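Local structure of putative vitamin-B12 independent methionine synthase family protein (Listeria monocytogenes, 1YPX) at residues A[234-239]-A[267-272]; A[272-277]-A[331-336]; A[292-297]-A[326-331]; A[298-303]-A[351-356]. The protein probably binds zinc and is thought to transfer a methyl group from a methyltetrahydrofolate to homocysteine, as cobalamin-independent methionine synthases do, on a TIM-barrel-like fold. All blocks are in the same frame, centred on the assembly; numbering follows the deposited sequence.

Interaction 1 of 4, residues A[234-239]-A[267-272]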
# COMPACT_ATOMS: atom_id res chain seq x y z
N ILE A 234 2.83 -0.06 -9.95
CA ILE A 234 2.13 0.71 -8.94
C ILE A 234 0.86 -0.00 -8.54
O ILE A 234 -0.14 0.03 -9.25
CB ILE A 234 1.80 2.13 -9.42
CG1 ILE A 234 3.12 2.92 -9.55
CG2 ILE A 234 0.83 2.79 -8.43
CD1 ILE A 234 2.97 4.44 -9.75
N THR A 235 0.91 -0.67 -7.40
CA THR A 235 -0.24 -1.40 -6.90
C THR A 235 -1.01 -0.54 -5.92
O THR A 235 -0.48 0.43 -5.36
CB THR A 235 0.19 -2.68 -6.16
OG1 THR A 235 1.13 -2.35 -5.11
CG2 THR A 235 0.80 -3.67 -7.13
N MSE A 236 -2.26 -0.91 -5.71
CA MSE A 236 -3.11 -0.17 -4.80
C MSE A 236 -3.73 -1.05 -3.74
O MSE A 236 -4.37 -2.04 -4.05
CB MSE A 236 -4.23 0.50 -5.59
CG MSE A 236 -5.12 1.39 -4.74
SE MSE A 236 -5.44 3.10 -5.60
CE MSE A 236 -7.38 3.04 -5.72
N HIS A 237 -3.53 -0.69 -2.48
CA HIS A 237 -4.16 -1.45 -1.41
C HIS A 237 -5.44 -0.71 -0.98
O HIS A 237 -5.37 0.37 -0.40
CB HIS A 237 -3.21 -1.60 -0.22
CG HIS A 237 -3.83 -2.26 0.97
ND1 HIS A 237 -4.60 -3.40 0.89
CD2 HIS A 237 -3.80 -1.93 2.29
CE1 HIS A 237 -5.02 -3.74 2.09
NE2 HIS A 237 -4.55 -2.87 2.96
N ILE A 238 -6.59 -1.30 -1.32
CA ILE A 238 -7.92 -0.77 -0.97
C ILE A 238 -8.25 -1.39 0.38
O ILE A 238 -8.78 -2.50 0.44
CB ILE A 238 -9.06 -1.23 -1.93
CG1 ILE A 238 -8.69 -0.97 -3.39
CG2 ILE A 238 -10.35 -0.49 -1.59
CD1 ILE A 238 -8.54 0.49 -3.73
N CYS A 239 -7.94 -0.69 1.46
CA CYS A 239 -8.18 -1.22 2.80
C CYS A 239 -9.63 -1.15 3.23
O CYS A 239 -10.36 -0.24 2.83
CB CYS A 239 -7.31 -0.47 3.80
SG CYS A 239 -6.90 -1.41 5.27
N ASP A 267 -1.64 -1.08 -11.86
CA ASP A 267 -1.20 -2.41 -12.25
C ASP A 267 -1.82 -3.56 -11.49
O ASP A 267 -2.25 -4.54 -12.09
CB ASP A 267 0.32 -2.48 -12.15
CG ASP A 267 0.99 -1.48 -13.05
OD1 ASP A 267 0.83 -1.62 -14.28
OD2 ASP A 267 1.67 -0.56 -12.53
N GLY A 268 -1.86 -3.46 -10.16
CA GLY A 268 -2.44 -4.51 -9.37
C GLY A 268 -3.20 -3.90 -8.23
O GLY A 268 -2.98 -2.73 -7.90
N PHE A 269 -4.07 -4.69 -7.60
CA PHE A 269 -4.89 -4.24 -6.47
C PHE A 269 -4.85 -5.25 -5.30
O PHE A 269 -5.10 -6.43 -5.50
CB PHE A 269 -6.36 -4.10 -6.91
CG PHE A 269 -6.70 -2.77 -7.51
CD1 PHE A 269 -6.82 -1.63 -6.70
CD2 PHE A 269 -6.98 -2.65 -8.87
CE1 PHE A 269 -7.21 -0.40 -7.25
CE2 PHE A 269 -7.37 -1.43 -9.43
CZ PHE A 269 -7.49 -0.30 -8.61
N PHE A 270 -4.56 -4.77 -4.10
CA PHE A 270 -4.56 -5.64 -2.93
C PHE A 270 -5.90 -5.49 -2.22
O PHE A 270 -6.12 -4.54 -1.46
CB PHE A 270 -3.42 -5.30 -1.98
CG PHE A 270 -2.07 -5.82 -2.43
CD1 PHE A 270 -1.42 -5.22 -3.51
CD2 PHE A 270 -1.46 -6.89 -1.78
CE1 PHE A 270 -0.16 -5.67 -3.93
CE2 PHE A 270 -0.21 -7.36 -2.17
CZ PHE A 270 0.45 -6.75 -3.25
N LEU A 271 -6.79 -6.44 -2.52
CA LEU A 271 -8.16 -6.51 -2.01
C LEU A 271 -8.26 -7.51 -0.87
O LEU A 271 -7.86 -8.66 -1.04
CB LEU A 271 -9.09 -6.97 -3.12
CG LEU A 271 -9.06 -6.14 -4.39
CD1 LEU A 271 -9.71 -6.90 -5.56
CD2 LEU A 271 -9.80 -4.85 -4.10
N GLU A 272 -8.82 -7.11 0.26
CA GLU A 272 -8.95 -8.05 1.39
C GLU A 272 -10.35 -8.66 1.57
O GLU A 272 -11.36 -7.98 1.41
CB GLU A 272 -8.50 -7.38 2.70
CG GLU A 272 -9.29 -6.18 3.16
CD GLU A 272 -9.00 -5.86 4.61
OE1 GLU A 272 -9.23 -6.74 5.46
OE2 GLU A 272 -8.53 -4.74 4.91
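His237 points the ND1 edge of its imidazole at the neighbouring strand, donating to Phe270 O at 3.0 Å. The two strands, 234-238 and 268-272, are parallel neighbours in the barrel sheet of a TIM-barrel-like fold, their axes 19° apart. Phe270 O also accepts from Ile238 N, and the two donors reach it from opposite faces of its carbonyl plane. CG of His237 stands anti to the backbone N (chi1 175°), beside its own carbonyl carbon, and the side chain crosses that of Phe270 at about a right angle. On the same face of the sheet Phe270 presents the edge of its ring to Thr235, CE1 lying 3.7 Å from Thr235 CB; Thr235 OG1 bonds to Gln185 of strand 183-188. On the other face Met236, a selenomethionine, and Phe269 run side by side in the same direction, with Met236 CB 3.5 Å from Phe269 CE1. Met236 CE lies at that ring's edge, and Ile238 CG1 approaches Phe269 CD1. Leu260 of helix 258-261 covers this apolar group. Just before strand 268-272, Asp267 OD2 accepts from Ile234 N through its anti lone pair, while Asp267 N donates to Ile234 O; Lys228 NZ forms a salt bridge with the same OD2. At the other end Cys239 and His237, with Cys334, face one vacant point, consistent with the zinc site of the family. Cys239 SG lies 3.7 Å from Glu272 OE2.

Interaction 2 of 4, residues A[272-277]-A[331-336]. With PO4 (phosphate ion), chain B.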
# COMPACT_ATOMS: atom_id res chain seq x y z
N GLU A 272 -8.82 -7.11 0.26
CA GLU A 272 -8.95 -8.05 1.39
C GLU A 272 -10.35 -8.66 1.57
O GLU A 272 -11.36 -7.98 1.41
CB GLU A 272 -8.50 -7.38 2.70
CG GLU A 272 -9.29 -6.18 3.16
CD GLU A 272 -9.00 -5.86 4.61
OE1 GLU A 272 -9.23 -6.74 5.46
OE2 GLU A 272 -8.53 -4.74 4.91
N TYR A 273 -10.40 -9.95 1.90
CA TYR A 273 -11.66 -10.65 2.07
C TYR A 273 -11.72 -11.43 3.40
O TYR A 273 -10.69 -11.75 4.00
CB TYR A 273 -11.87 -11.63 0.90
CG TYR A 273 -11.83 -11.01 -0.49
CD1 TYR A 273 -12.97 -10.40 -1.05
CD2 TYR A 273 -10.68 -11.08 -1.27
CE1 TYR A 273 -12.94 -9.87 -2.35
CE2 TYR A 273 -10.64 -10.55 -2.57
CZ TYR A 273 -11.77 -9.95 -3.11
OH TYR A 273 -11.72 -9.44 -4.39
N ASP A 274 -12.93 -11.74 3.87
CA ASP A 274 -13.08 -12.49 5.11
C ASP A 274 -13.18 -13.98 4.79
O ASP A 274 -12.94 -14.40 3.66
CB ASP A 274 -14.33 -12.05 5.88
CG ASP A 274 -14.05 -11.77 7.37
OD1 ASP A 274 -15.01 -11.53 8.13
OD2 ASP A 274 -12.86 -11.79 7.77
N ASN A 275 -13.54 -14.78 5.80
CA ASN A 275 -13.68 -16.22 5.62
C ASN A 275 -15.07 -16.54 5.08
O ASN A 275 -15.24 -17.50 4.33
CB ASN A 275 -13.45 -16.94 6.95
CG ASN A 275 -12.70 -18.25 6.78
OD1 ASN A 275 -13.14 -19.15 6.07
ND2 ASN A 275 -11.55 -18.35 7.45
N GLU A 276 -16.06 -15.74 5.49
CA GLU A 276 -17.44 -15.93 5.03
C GLU A 276 -17.79 -14.77 4.11
O GLU A 276 -17.69 -13.61 4.51
CB GLU A 276 -18.43 -15.94 6.22
CG GLU A 276 -19.78 -16.63 5.90
CD GLU A 276 -20.96 -16.13 6.75
OE1 GLU A 276 -22.02 -16.80 6.76
OE2 GLU A 276 -20.83 -15.07 7.41
N ARG A 277 -18.20 -15.08 2.89
CA ARG A 277 -18.55 -14.03 1.94
C ARG A 277 -20.06 -13.83 1.89
O ARG A 277 -20.63 -13.06 2.68
CB ARG A 277 -18.01 -14.36 0.55
CG ARG A 277 -17.52 -13.14 -0.23
CD ARG A 277 -17.04 -13.53 -1.61
NE ARG A 277 -18.10 -14.15 -2.39
CZ ARG A 277 -19.26 -13.55 -2.68
NH1 ARG A 277 -20.18 -14.19 -3.40
NH2 ARG A 277 -19.49 -12.32 -2.25
N SER A 331 -2.22 -13.24 -0.82
CA SER A 331 -1.53 -12.48 0.21
C SER A 331 -2.41 -12.50 1.41
O SER A 331 -3.53 -12.98 1.34
CB SER A 331 -1.39 -11.03 -0.19
OG SER A 331 -2.63 -10.37 0.04
N PRO A 332 -1.91 -11.99 2.53
CA PRO A 332 -2.79 -11.99 3.70
C PRO A 332 -3.73 -10.79 3.50
O PRO A 332 -3.45 -9.94 2.67
CB PRO A 332 -1.82 -11.87 4.88
CG PRO A 332 -0.60 -11.23 4.28
CD PRO A 332 -0.50 -11.77 2.90
N GLN A 333 -4.85 -10.74 4.22
CA GLN A 333 -5.84 -9.66 4.07
C GLN A 333 -5.33 -8.22 4.18
O GLN A 333 -5.71 -7.37 3.37
CB GLN A 333 -7.02 -9.88 5.04
CG GLN A 333 -6.63 -9.93 6.51
CD GLN A 333 -7.82 -10.08 7.45
OE1 GLN A 333 -8.63 -11.01 7.31
NE2 GLN A 333 -7.93 -9.17 8.41
N CYS A 334 -4.49 -7.93 5.17
CA CYS A 334 -3.93 -6.59 5.36
C CYS A 334 -2.47 -6.76 5.77
O CYS A 334 -1.91 -7.86 5.70
CB CYS A 334 -4.68 -5.81 6.44
SG CYS A 334 -4.27 -4.01 6.55
N GLY A 335 -1.86 -5.66 6.20
CA GLY A 335 -0.48 -5.69 6.64
C GLY A 335 -0.47 -6.00 8.12
O GLY A 335 -1.33 -5.53 8.85
N PHE A 336 0.48 -6.81 8.55
CA PHE A 336 0.60 -7.18 9.96
C PHE A 336 0.95 -5.95 10.77
O PHE A 336 2.06 -5.43 10.66
CB PHE A 336 1.69 -8.24 10.13
CG PHE A 336 1.49 -9.46 9.26
CD1 PHE A 336 2.00 -9.51 7.97
CD2 PHE A 336 0.72 -10.54 9.72
CE1 PHE A 336 1.76 -10.60 7.15
CE2 PHE A 336 0.47 -11.64 8.90
CZ PHE A 336 0.99 -11.67 7.61
P PO4 B . -14.86 -8.55 -5.28
O1 PO4 B . -14.64 -9.95 -5.32
O2 PO4 B . -15.56 -8.13 -4.08
O3 PO4 B . -13.44 -7.81 -5.39
O4 PO4 B . -15.53 -7.93 -6.49
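Glu272 and Gln333 carry the close part of this contact, their CB atoms 3.7 Å apart and their side chains crossing at a slant. Both hold CG between the backbone N and the carbonyl carbon (chi1 63° and 59°), and both chains run out extended. Their ends meet without a hydrogen bond: Glu272 OE1 is 4.0 Å from Gln333 NE2, and the carboxylate and amide planes are turned 50° from each other. The other carboxylate oxygen, OE2, accepts from Arg240 N and lies 4.3 Å from Cys334 CB. Glu272 ends strand 268-272, and Gln333 and Cys334 begin the loop after strand 328-332, at the C-terminal ends of the parallel barrel strands, where TIM-barrel enzymes place their active sites. Cys334 supplies the third donor of the possible metal site. Away from Glu272 the contact thins quickly. Tyr273 comes near Gln333 through its backbone, with Tyr273 O 4.0 Å from Gln333 OE1, and Asp274, on the exposed side, approaches the same amide oxygen to 4.3 Å through OD2. The Tyr273 side chain leaves in another direction, packs edge-to-face with Phe281, and donates from OH to O3 of a phosphate ion at 2.6 Å. That ion, probably from the crystallisation liquor, has its phosphorus in the plane of the ring, beyond its edge, and also bonds to Lys285 NZ.

Interaction 3 of 4, residues A[292-297]-A[326-331]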
# COMPACT_ATOMS: atom_id res chain seq x y z
N LEU A 292 -4.25 -6.30 -15.55
CA LEU A 292 -4.64 -5.80 -14.24
C LEU A 292 -4.77 -6.96 -13.25
O LEU A 292 -5.85 -7.56 -13.11
CB LEU A 292 -5.97 -5.06 -14.31
CG LEU A 292 -6.55 -4.68 -12.93
CD1 LEU A 292 -5.58 -3.75 -12.23
CD2 LEU A 292 -7.92 -4.03 -13.08
N LYS A 293 -3.68 -7.28 -12.58
CA LYS A 293 -3.67 -8.38 -11.62
C LYS A 293 -4.21 -7.93 -10.27
O LYS A 293 -3.86 -6.86 -9.79
CB LYS A 293 -2.25 -8.94 -11.47
CG LYS A 293 -1.19 -7.88 -11.25
CD LYS A 293 0.21 -8.39 -11.61
CE LYS A 293 0.40 -8.55 -13.12
NZ LYS A 293 0.29 -7.27 -13.87
N ILE A 294 -5.09 -8.73 -9.68
CA ILE A 294 -5.67 -8.39 -8.39
C ILE A 294 -5.28 -9.40 -7.31
O ILE A 294 -5.58 -10.59 -7.39
CB ILE A 294 -7.24 -8.27 -8.45
CG1 ILE A 294 -7.87 -9.64 -8.50
CG2 ILE A 294 -7.69 -7.46 -9.66
CD1 ILE A 294 -8.45 -10.01 -7.18
N VAL A 295 -4.57 -8.93 -6.31
CA VAL A 295 -4.15 -9.79 -5.23
C VAL A 295 -5.33 -10.02 -4.30
O VAL A 295 -6.05 -9.08 -3.96
CB VAL A 295 -2.99 -9.13 -4.47
CG1 VAL A 295 -2.42 -10.07 -3.42
CG2 VAL A 295 -1.93 -8.70 -5.47
N LEU A 296 -5.53 -11.28 -3.93
CA LEU A 296 -6.63 -11.71 -3.06
C LEU A 296 -6.09 -11.92 -1.64
O LEU A 296 -5.30 -12.83 -1.39
CB LEU A 296 -7.22 -13.04 -3.58
CG LEU A 296 -7.82 -13.07 -5.00
CD1 LEU A 296 -7.92 -14.51 -5.49
CD2 LEU A 296 -9.19 -12.41 -4.99
N GLY A 297 -6.53 -11.08 -0.70
CA GLY A 297 -6.06 -11.20 0.67
C GLY A 297 -6.92 -12.18 1.43
O GLY A 297 -7.76 -11.78 2.24
N SER A 326 -4.34 -16.76 -14.29
CA SER A 326 -3.08 -16.22 -14.80
C SER A 326 -2.78 -14.83 -14.25
O SER A 326 -1.62 -14.42 -14.13
CB SER A 326 -3.11 -16.16 -16.34
OG SER A 326 -4.20 -15.36 -16.79
N GLN A 327 -3.84 -14.10 -13.89
CA GLN A 327 -3.66 -12.76 -13.37
C GLN A 327 -4.20 -12.55 -11.97
O GLN A 327 -4.74 -11.49 -11.67
CB GLN A 327 -4.28 -11.74 -14.34
CG GLN A 327 -5.62 -12.16 -14.92
CD GLN A 327 -6.19 -11.13 -15.88
OE1 GLN A 327 -6.45 -10.00 -15.49
NE2 GLN A 327 -6.38 -11.53 -17.13
N LEU A 328 -4.06 -13.55 -11.11
CA LEU A 328 -4.52 -13.41 -9.74
C LEU A 328 -3.34 -13.68 -8.81
O LEU A 328 -2.43 -14.45 -9.13
CB LEU A 328 -5.69 -14.36 -9.45
CG LEU A 328 -7.03 -14.12 -10.19
CD1 LEU A 328 -8.07 -15.16 -9.77
CD2 LEU A 328 -7.54 -12.73 -9.88
N ARG A 329 -3.36 -13.01 -7.66
CA ARG A 329 -2.30 -13.16 -6.66
C ARG A 329 -2.90 -13.40 -5.29
O ARG A 329 -4.07 -13.13 -5.08
CB ARG A 329 -1.40 -11.92 -6.63
CG ARG A 329 -0.28 -11.89 -7.69
CD ARG A 329 -0.82 -11.94 -9.08
NE ARG A 329 0.23 -11.91 -10.10
CZ ARG A 329 0.13 -12.50 -11.29
NH1 ARG A 329 -0.95 -13.17 -11.62
NH2 ARG A 329 1.11 -12.40 -12.16
N LEU A 330 -2.09 -13.90 -4.38
CA LEU A 330 -2.50 -14.21 -3.03
C LEU A 330 -1.69 -13.39 -2.03
O LEU A 330 -0.60 -12.90 -2.34
CB LEU A 330 -2.27 -15.69 -2.79
CG LEU A 330 -2.64 -16.25 -1.41
CD1 LEU A 330 -4.12 -16.09 -1.20
CD2 LEU A 330 -2.22 -17.72 -1.33
N SER A 331 -2.22 -13.24 -0.82
CA SER A 331 -1.53 -12.48 0.21
C SER A 331 -2.41 -12.50 1.41
O SER A 331 -3.53 -12.98 1.34
CB SER A 331 -1.39 -11.03 -0.19
OG SER A 331 -2.63 -10.37 0.04
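Leu296 N donates to Arg329 O at 2.6 Å, and Arg329 N in turn donates to Ile294 O at 3.3 Å. Toward the ends the bonding slackens: Ile294 N to Gln327 O and Ser331 N to Leu296 O are both weak. Strands 293-297 and 328-331 lie parallel, last but one and last in the order of the barrel sheet of this TIM-barrel-like domain, and helix 310-322 makes the beta-alpha-beta crossover between them, packing Ala319 on Leu296 and Leu328. The Arg329 guanidinium is well supplied with acceptors. NH1 gives bonds to Ser326 O (2.9 Å) and Leu328 O, the first in the guanidinium plane, and NE goes to Pro6 O. Lys293 lays its aliphatic chain over one face of this group, CD 3.8 Å from Arg329 NE; the chain bends at chi3 and chi4, and NZ donates to Asp291 O. The like charges stay apart, Lys293 NZ 5.5 Å from Arg329 NH2. Val295 CG2 touches Arg329 CB, and on the opposite face of the sheet Ile294 CG1 packs alongside Leu328 CD2.

Interaction 4 of 4, residues A[298-303]-A[351-356]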
# COMPACT_ATOMS: atom_id res chain seq x y z
N LEU A 298 -6.69 -13.46 1.18
CA LEU A 298 -7.46 -14.52 1.82
C LEU A 298 -6.85 -15.07 3.11
O LEU A 298 -7.45 -15.93 3.75
CB LEU A 298 -7.66 -15.68 0.84
CG LEU A 298 -8.06 -15.26 -0.57
CD1 LEU A 298 -8.30 -16.50 -1.43
CD2 LEU A 298 -9.31 -14.40 -0.51
N ILE A 299 -5.68 -14.58 3.49
CA ILE A 299 -5.03 -15.07 4.71
C ILE A 299 -5.21 -14.09 5.87
O ILE A 299 -4.69 -12.97 5.84
CB ILE A 299 -3.49 -15.33 4.48
CG1 ILE A 299 -3.25 -16.66 3.74
CG2 ILE A 299 -2.77 -15.45 5.82
CD1 ILE A 299 -3.94 -16.79 2.39
N THR A 300 -5.96 -14.51 6.90
CA THR A 300 -6.21 -13.67 8.08
C THR A 300 -4.88 -13.25 8.68
O THR A 300 -4.05 -14.09 9.03
CB THR A 300 -7.02 -14.43 9.17
OG1 THR A 300 -6.30 -15.60 9.57
CG2 THR A 300 -8.39 -14.83 8.64
N SER A 301 -4.68 -11.94 8.79
CA SER A 301 -3.45 -11.39 9.32
C SER A 301 -3.63 -10.80 10.71
O SER A 301 -2.74 -10.10 11.22
CB SER A 301 -2.92 -10.33 8.37
OG SER A 301 -3.92 -9.37 8.08
N LYS A 302 -4.78 -11.07 11.32
CA LYS A 302 -5.08 -10.56 12.65
C LYS A 302 -5.30 -11.68 13.66
O LYS A 302 -4.71 -11.66 14.75
CB LYS A 302 -6.32 -9.65 12.62
CG LYS A 302 -6.10 -8.34 11.89
CD LYS A 302 -7.23 -7.35 12.15
CE LYS A 302 -8.58 -7.87 11.69
NZ LYS A 302 -9.64 -6.83 11.83
N THR A 303 -6.12 -12.65 13.29
CA THR A 303 -6.43 -13.78 14.17
C THR A 303 -5.44 -14.93 14.00
O THR A 303 -4.28 -14.84 14.41
CB THR A 303 -7.86 -14.29 13.91
OG1 THR A 303 -8.74 -13.18 13.71
CG2 THR A 303 -8.36 -15.11 15.10
N TRP A 351 5.32 -14.57 10.49
CA TRP A 351 6.12 -15.18 9.45
C TRP A 351 5.60 -16.55 9.04
O TRP A 351 5.77 -16.98 7.91
CB TRP A 351 7.59 -15.25 9.88
CG TRP A 351 8.23 -13.87 10.03
CD1 TRP A 351 8.37 -12.90 9.05
CD2 TRP A 351 8.78 -13.30 11.23
NE1 TRP A 351 8.96 -11.78 9.58
CE2 TRP A 351 9.22 -11.99 10.90
CE3 TRP A 351 8.93 -13.76 12.54
CZ2 TRP A 351 9.81 -11.15 11.85
CZ3 TRP A 351 9.52 -12.92 13.49
CH2 TRP A 351 9.95 -11.63 13.14
N ASP A 352 4.93 -17.23 9.97
CA ASP A 352 4.39 -18.54 9.64
C ASP A 352 3.27 -18.39 8.61
O ASP A 352 3.19 -19.15 7.64
CB ASP A 352 3.88 -19.24 10.90
CG ASP A 352 5.00 -19.90 11.68
OD1 ASP A 352 4.72 -20.54 12.72
OD2 ASP A 352 6.17 -19.78 11.24
N LYS A 353 2.42 -17.39 8.82
CA LYS A 353 1.35 -17.16 7.87
C LYS A 353 1.93 -16.70 6.53
O LYS A 353 1.30 -16.86 5.49
CB LYS A 353 0.38 -16.11 8.42
CG LYS A 353 -0.44 -16.61 9.59
CD LYS A 353 -1.36 -15.53 10.12
CE LYS A 353 -2.61 -16.12 10.76
NZ LYS A 353 -3.42 -16.88 9.75
N LEU A 354 3.14 -16.14 6.55
CA LEU A 354 3.78 -15.70 5.31
C LEU A 354 4.30 -16.88 4.50
O LEU A 354 4.13 -16.93 3.28
CB LEU A 354 4.93 -14.73 5.59
CG LEU A 354 4.55 -13.28 5.92
CD1 LEU A 354 5.80 -12.45 6.13
CD2 LEU A 354 3.71 -12.71 4.79
N ARG A 355 4.93 -17.83 5.19
CA ARG A 355 5.46 -19.01 4.54
C ARG A 355 4.23 -19.76 4.02
O ARG A 355 4.29 -20.49 3.03
CB ARG A 355 6.21 -19.87 5.56
CG ARG A 355 6.88 -19.07 6.68
CD ARG A 355 7.76 -19.94 7.58
NE ARG A 355 9.10 -20.10 7.03
CZ ARG A 355 10.20 -19.55 7.55
NH1 ARG A 355 11.39 -19.75 6.99
NH2 ARG A 355 10.09 -18.82 8.65
N TYR A 356 3.10 -19.56 4.70
CA TYR A 356 1.85 -20.19 4.29
C TYR A 356 1.42 -19.60 2.94
O TYR A 356 0.95 -20.32 2.05
CB TYR A 356 0.79 -19.94 5.37
CG TYR A 356 -0.50 -20.72 5.18
CD1 TYR A 356 -1.73 -20.10 5.38
CD2 TYR A 356 -0.49 -22.09 4.88
CE1 TYR A 356 -2.92 -20.80 5.28
CE2 TYR A 356 -1.69 -22.80 4.77
CZ TYR A 356 -2.90 -22.15 4.98
OH TYR A 356 -4.09 -22.83 4.92
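Lys353 NZ reaches Thr300 O at 2.9 Å in a weak hydrogen bond and forms its stronger tie, a salt bridge, with Glu307 OE2. The arrangement joins the loop after strand 293-299 to helix 347-364, the helix that follows the last parallel strand of the TIM-barrel-like fold. Lys353 leaves the helix with CG anti to its carbonyl carbon, and the bend at chi4 (-62°) swings NZ round to the loop. Thr300 OG1 bonds to the same Glu307 oxygen that pairs with the lysine, and it sits 3.2 Å from Lys353 NZ, so one carboxylate oxygen serves both segments. This acidic partner would probably favour the charged form of the lysine. Next to the polar group Ile299 faces the helix, and its side chain and that of Lys353 slide past each other in opposite directions, Ile299 CG2 lying 4.1 Å from Lys353 CB. The CG1 branch of Ile299 turns to Tyr356. Ile312 of helix 310-322 touches both Ile299 and Tyr356. Ile299 CG1 approaches the Tyr356 ring obliquely, 4.1 Å from Tyr356 CD1.

Interactions 1 and 3 are two strand pairs of one parallel sheet, their centres about 9 Å apart, joined by the pairing of 268-272 with 293-299, where Phe269 O meets Val295 N at 2.7 Å and Leu271 O meets Gly297 N at 2.8 Å. Interaction 2 continues strands 268-272 and 328-332 into the loops at their C-terminal ends and shares Glu272 with interaction 1 and Ser331 with interaction 3. The possible metal site, empty here, spans interactions 1 and 2: Cys334 SG lies 3.8 Å from His237 NE2 and 3.9 Å from Cys239 SG. Interaction 4, centred about 18 Å from interaction 1, touches interaction 2 through Gln333 N and Ile299 O, 2.8 Å apart.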